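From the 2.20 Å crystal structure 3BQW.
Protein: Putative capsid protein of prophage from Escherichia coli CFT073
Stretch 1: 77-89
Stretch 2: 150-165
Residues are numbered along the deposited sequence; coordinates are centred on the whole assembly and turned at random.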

# COMPACT_ATOMS: atom_id res chain seq x y z
N TYR A 77 -6.83 5.88 -23.49
CA TYR A 77 -5.66 6.25 -24.28
C TYR A 77 -4.42 6.22 -23.36
O TYR A 77 -4.55 6.42 -22.14
CB TYR A 77 -5.89 7.62 -24.96
CG TYR A 77 -6.10 8.75 -24.00
CD1 TYR A 77 -5.10 9.69 -23.78
CD2 TYR A 77 -7.27 8.86 -23.27
CE1 TYR A 77 -5.27 10.72 -22.85
CE2 TYR A 77 -7.46 9.87 -22.32
CZ TYR A 77 -6.45 10.80 -22.12
OH TYR A 77 -6.64 11.81 -21.18
N GLU A 78 -3.25 5.93 -23.94
CA GLU A 78 -1.98 6.05 -23.23
C GLU A 78 -1.65 7.49 -22.96
O GLU A 78 -1.64 8.31 -23.86
CB GLU A 78 -0.80 5.46 -23.99
CG GLU A 78 -0.74 3.98 -23.94
CD GLU A 78 -0.33 3.41 -22.60
OE1 GLU A 78 0.51 3.97 -21.89
OE2 GLU A 78 -0.81 2.31 -22.30
N THR A 79 -1.37 7.78 -21.70
CA THR A 79 -1.02 9.12 -21.28
C THR A 79 0.05 9.05 -20.19
O THR A 79 0.08 8.12 -19.40
CB THR A 79 -2.26 9.87 -20.79
OG1 THR A 79 -1.89 11.18 -20.36
CG2 THR A 79 -2.97 9.12 -19.65
N SER A 80 0.93 10.05 -20.18
CA SER A 80 1.90 10.21 -19.11
C SER A 80 1.40 11.16 -18.02
O SER A 80 2.05 11.34 -16.99
CB SER A 80 3.23 10.69 -19.69
OG SER A 80 3.10 11.97 -20.27
N THR A 81 0.22 11.74 -18.23
CA THR A 81 -0.46 12.54 -17.23
C THR A 81 -1.48 11.67 -16.51
O THR A 81 -2.43 11.18 -17.13
CB THR A 81 -1.15 13.74 -17.89
OG1 THR A 81 -0.18 14.45 -18.66
CG2 THR A 81 -1.76 14.68 -16.85
N ILE A 82 -1.28 11.50 -15.20
CA ILE A 82 -2.14 10.69 -14.35
C ILE A 82 -2.78 11.58 -13.29
O ILE A 82 -2.08 12.32 -12.60
CB ILE A 82 -1.33 9.57 -13.63
CG1 ILE A 82 -0.56 8.70 -14.63
CG2 ILE A 82 -2.24 8.74 -12.70
CD1 ILE A 82 -1.39 7.80 -15.46
N LYS A 83 -4.09 11.51 -13.15
CA LYS A 83 -4.80 12.26 -12.11
C LYS A 83 -4.92 11.37 -10.87
O LYS A 83 -5.54 10.34 -10.90
CB LYS A 83 -6.17 12.71 -12.64
CG LYS A 83 -7.04 13.54 -11.64
CD LYS A 83 -6.52 14.98 -11.30
CE LYS A 83 -6.92 15.43 -9.88
NZ LYS A 83 -6.71 14.41 -8.72
N PRO A 84 -4.23 11.73 -9.77
CA PRO A 84 -4.34 10.89 -8.57
C PRO A 84 -5.67 11.04 -7.82
O PRO A 84 -6.36 12.03 -7.96
CB PRO A 84 -3.18 11.38 -7.72
CG PRO A 84 -3.06 12.84 -8.09
CD PRO A 84 -3.31 12.86 -9.58
N GLY A 85 -6.04 10.02 -7.05
CA GLY A 85 -7.17 10.09 -6.15
C GLY A 85 -6.79 10.99 -4.98
O GLY A 85 -5.89 10.67 -4.22
N TYR A 86 -7.48 12.12 -4.85
CA TYR A 86 -7.21 13.06 -3.78
C TYR A 86 -7.90 12.62 -2.51
O TYR A 86 -9.10 12.32 -2.52
CB TYR A 86 -7.66 14.46 -4.16
CG TYR A 86 -7.02 15.54 -3.35
CD1 TYR A 86 -5.81 16.09 -3.75
CD2 TYR A 86 -7.64 16.05 -2.20
CE1 TYR A 86 -5.22 17.09 -3.02
CE2 TYR A 86 -7.05 17.05 -1.45
CZ TYR A 86 -5.84 17.58 -1.88
OH TYR A 86 -5.21 18.60 -1.19
N MET A 87 -7.13 12.58 -1.43
CA MET A 87 -7.61 12.16 -0.13
C MET A 87 -7.47 13.30 0.89
O MET A 87 -6.48 14.07 0.88
CB MET A 87 -6.81 10.94 0.34
CG MET A 87 -6.77 9.73 -0.58
SD MET A 87 -5.84 8.32 0.17
CE MET A 87 -7.11 7.87 1.29
N LYS A 88 -8.46 13.39 1.78
CA LYS A 88 -8.41 14.33 2.89
C LYS A 88 -9.29 13.89 4.08
O LYS A 88 -10.17 14.62 4.51
CB LYS A 88 -8.73 15.75 2.44
CG LYS A 88 -10.03 15.95 1.70
CD LYS A 88 -10.15 17.43 1.36
CE LYS A 88 -11.43 17.77 0.61
NZ LYS A 88 -12.64 17.38 1.37
N PRO A 89 -9.00 12.71 4.65
CA PRO A 89 -9.75 12.25 5.79
C PRO A 89 -9.57 13.20 6.96
O PRO A 89 -8.47 13.76 7.17
CB PRO A 89 -9.12 10.89 6.09
CG PRO A 89 -7.78 10.94 5.53
CD PRO A 89 -7.93 11.76 4.29
N ILE A 150 -8.60 1.26 -10.02
CA ILE A 150 -9.73 2.18 -10.14
C ILE A 150 -9.48 3.39 -9.27
O ILE A 150 -9.32 3.28 -8.07
CB ILE A 150 -11.05 1.51 -9.76
CG1 ILE A 150 -11.41 0.48 -10.84
CG2 ILE A 150 -12.20 2.58 -9.61
CD1 ILE A 150 -12.34 -0.61 -10.37
N ILE A 151 -9.42 4.56 -9.90
CA ILE A 151 -9.07 5.80 -9.22
C ILE A 151 -10.34 6.64 -9.00
O ILE A 151 -11.11 6.89 -9.92
CB ILE A 151 -8.01 6.60 -10.04
CG1 ILE A 151 -6.78 5.72 -10.36
CG2 ILE A 151 -7.61 7.92 -9.33
CD1 ILE A 151 -6.19 4.93 -9.16
N GLU A 152 -10.53 7.05 -7.75
CA GLU A 152 -11.60 7.95 -7.33
C GLU A 152 -11.03 9.02 -6.39
O GLU A 152 -10.02 8.80 -5.72
CB GLU A 152 -12.71 7.20 -6.58
CG GLU A 152 -12.66 5.68 -6.66
CD GLU A 152 -13.84 5.00 -5.95
OE1 GLU A 152 -14.59 5.71 -5.22
OE2 GLU A 152 -14.03 3.77 -6.14
N GLY A 153 -11.69 10.17 -6.32
CA GLY A 153 -11.24 11.21 -5.41
C GLY A 153 -12.00 12.52 -5.52
O GLY A 153 -12.91 12.67 -6.33
N GLU A 154 -11.60 13.46 -4.68
CA GLU A 154 -12.21 14.79 -4.65
C GLU A 154 -11.99 15.45 -6.01
O GLU A 154 -10.84 15.53 -6.49
CB GLU A 154 -11.60 15.67 -3.52
CG GLU A 154 -11.41 14.97 -2.13
CD GLU A 154 -12.74 14.67 -1.42
OE1 GLU A 154 -13.70 15.47 -1.58
OE2 GLU A 154 -12.79 13.64 -0.69
N GLY A 155 -13.07 15.88 -6.64
CA GLY A 155 -12.98 16.69 -7.85
C GLY A 155 -12.69 15.98 -9.17
O GLY A 155 -12.56 16.64 -10.20
N ILE A 156 -12.58 14.66 -9.16
CA ILE A 156 -12.47 13.93 -10.43
C ILE A 156 -13.60 12.94 -10.56
O ILE A 156 -14.28 12.62 -9.59
CB ILE A 156 -11.11 13.19 -10.58
CG1 ILE A 156 -11.01 11.98 -9.61
CG2 ILE A 156 -9.98 14.18 -10.39
CD1 ILE A 156 -9.72 11.17 -9.77
N GLU A 157 -13.78 12.47 -11.79
CA GLU A 157 -14.65 11.33 -12.04
C GLU A 157 -13.84 10.03 -12.04
O GLU A 157 -12.73 9.95 -12.56
CB GLU A 157 -15.40 11.51 -13.36
CG GLU A 157 -16.72 12.27 -13.19
CD GLU A 157 -17.55 12.23 -14.46
OE1 GLU A 157 -16.95 12.41 -15.55
OE2 GLU A 157 -18.79 12.01 -14.38
N ARG A 158 -14.43 9.01 -11.40
CA ARG A 158 -13.87 7.67 -11.32
C ARG A 158 -13.41 7.15 -12.68
O ARG A 158 -14.16 7.18 -13.63
CB ARG A 158 -14.96 6.77 -10.77
CG ARG A 158 -14.54 5.46 -10.23
CD ARG A 158 -15.66 5.01 -9.29
NE ARG A 158 -15.42 3.68 -8.77
CZ ARG A 158 -16.04 2.57 -9.17
NH1 ARG A 158 -16.96 2.61 -10.13
NH2 ARG A 158 -15.72 1.41 -8.61
N TYR A 159 -12.16 6.69 -12.76
CA TYR A 159 -11.59 6.13 -14.00
C TYR A 159 -10.60 5.00 -13.70
O TYR A 159 -10.20 4.83 -12.56
CB TYR A 159 -10.91 7.22 -14.81
CG TYR A 159 -9.56 7.66 -14.28
CD1 TYR A 159 -8.38 7.15 -14.84
CD2 TYR A 159 -9.46 8.58 -13.21
CE1 TYR A 159 -7.15 7.52 -14.36
CE2 TYR A 159 -8.20 8.98 -12.72
CZ TYR A 159 -7.05 8.43 -13.29
OH TYR A 159 -5.80 8.79 -12.85
N GLU A 160 -10.21 4.26 -14.73
CA GLU A 160 -9.30 3.12 -14.59
C GLU A 160 -7.93 3.47 -15.15
O GLU A 160 -7.82 4.08 -16.20
CB GLU A 160 -9.84 1.87 -15.31
CG GLU A 160 -8.91 0.66 -15.21
CD GLU A 160 -9.23 -0.43 -16.19
OE1 GLU A 160 -8.85 -0.30 -17.38
OE2 GLU A 160 -9.84 -1.43 -15.76
N ILE A 161 -6.89 3.10 -14.40
CA ILE A 161 -5.52 3.05 -14.88
C ILE A 161 -5.21 1.60 -15.17
O ILE A 161 -5.45 0.72 -14.33
CB ILE A 161 -4.48 3.54 -13.82
CG1 ILE A 161 -4.65 5.02 -13.53
CG2 ILE A 161 -3.06 3.28 -14.31
CD1 ILE A 161 -3.89 5.47 -12.25
N ASP A 162 -4.65 1.36 -16.34
CA ASP A 162 -4.23 0.03 -16.74
C ASP A 162 -2.76 0.06 -17.17
O ASP A 162 -2.39 0.71 -18.15
CB ASP A 162 -5.13 -0.47 -17.87
CG ASP A 162 -4.87 -1.90 -18.25
OD1 ASP A 162 -4.07 -2.59 -17.57
OD2 ASP A 162 -5.48 -2.36 -19.25
N TRP A 163 -1.94 -0.62 -16.38
CA TRP A 163 -0.50 -0.76 -16.65
C TRP A 163 -0.22 -1.86 -17.68
O TRP A 163 0.92 -2.05 -18.07
CB TRP A 163 0.23 -1.07 -15.37
CG TRP A 163 0.02 -0.02 -14.28
CD1 TRP A 163 -0.72 -0.16 -13.13
CD2 TRP A 163 0.51 1.33 -14.28
NE1 TRP A 163 -0.69 1.02 -12.41
CE2 TRP A 163 0.07 1.95 -13.08
CE3 TRP A 163 1.30 2.08 -15.17
CZ2 TRP A 163 0.38 3.26 -12.75
CZ3 TRP A 163 1.61 3.39 -14.85
CH2 TRP A 163 1.14 3.97 -13.64
N LYS A 164 -1.28 -2.57 -18.10
CA LYS A 164 -1.26 -3.57 -19.17
C LYS A 164 -0.30 -4.70 -18.82
O LYS A 164 0.69 -4.93 -19.51
CB LYS A 164 -0.90 -2.95 -20.55
CG LYS A 164 -1.83 -1.83 -21.08
CD LYS A 164 -2.88 -2.28 -22.10
CE LYS A 164 -3.32 -1.13 -23.06
NZ LYS A 164 -4.71 -1.32 -23.64
N ILE A 165 -0.59 -5.40 -17.73
CA ILE A 165 0.23 -6.56 -17.39
C ILE A 165 -0.10 -7.66 -18.43
O ILE A 165 -1.26 -7.82 -18.82
CB ILE A 165 0.02 -7.00 -15.91
CG1 ILE A 165 1.23 -7.82 -15.44
CG2 ILE A 165 -1.30 -7.76 -15.72
CD1 ILE A 165 1.12 -8.35 -14.01
O HOH W 1 -0.15 0.65 -20.11
O HOH W 2 -9.16 13.31 -7.01
O HOH W 3 -10.83 11.88 1.36

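The two stretches bury 578 Å² between them, and few direct polar contacts cross the interface. The shortest is made by Tyr-159, whose CA-to-CB bond points toward stretch 1 and whose chi1 is p; its OH donates to Lys-83 O at 2.5 Å, and the carbonyl lies near the ring plane, at its edge. Ile-82, Ile-151 and Ile-161 pack close to this bond: Ile-82 CG2 lies 3.7 Å from Ile-161 CD1, and Ile-151 CG2 lies 3.6 Å from Lys-83 O. Separately, the aliphatic part of Lys-83 covers Ile-156, with Lys-83 CG 3.3 Å from Ile-156 CG2.

Farther along, the backbones approach closely where two glycines meet, Gly-85 CA and Gly-153 CA being 4.3 Å apart. A CB on Gly-85 would clash with Glu-152 O, and one on Gly-153 with Tyr-86 N. Here Glu-154 N donates a weak bond to Tyr-86 O (3.5 Å), while Glu-154 CG sits at the edge of the Tyr-86 ring.

Water satisfies much of the rest. Water 2 accepts from Tyr-86 N (3.0 Å) and Lys-83 NZ (3.2 Å) and donates to Glu-154 O (2.8 Å). Water 3 links Lys-88 N to Glu-154 OE2, the latter weakly, beside a long salt bridge from Lys-88 NZ to Glu-154 OE1 (3.7 Å). At the other end, water 1 donates to both Glu-78 OE2 and Asp-162 O.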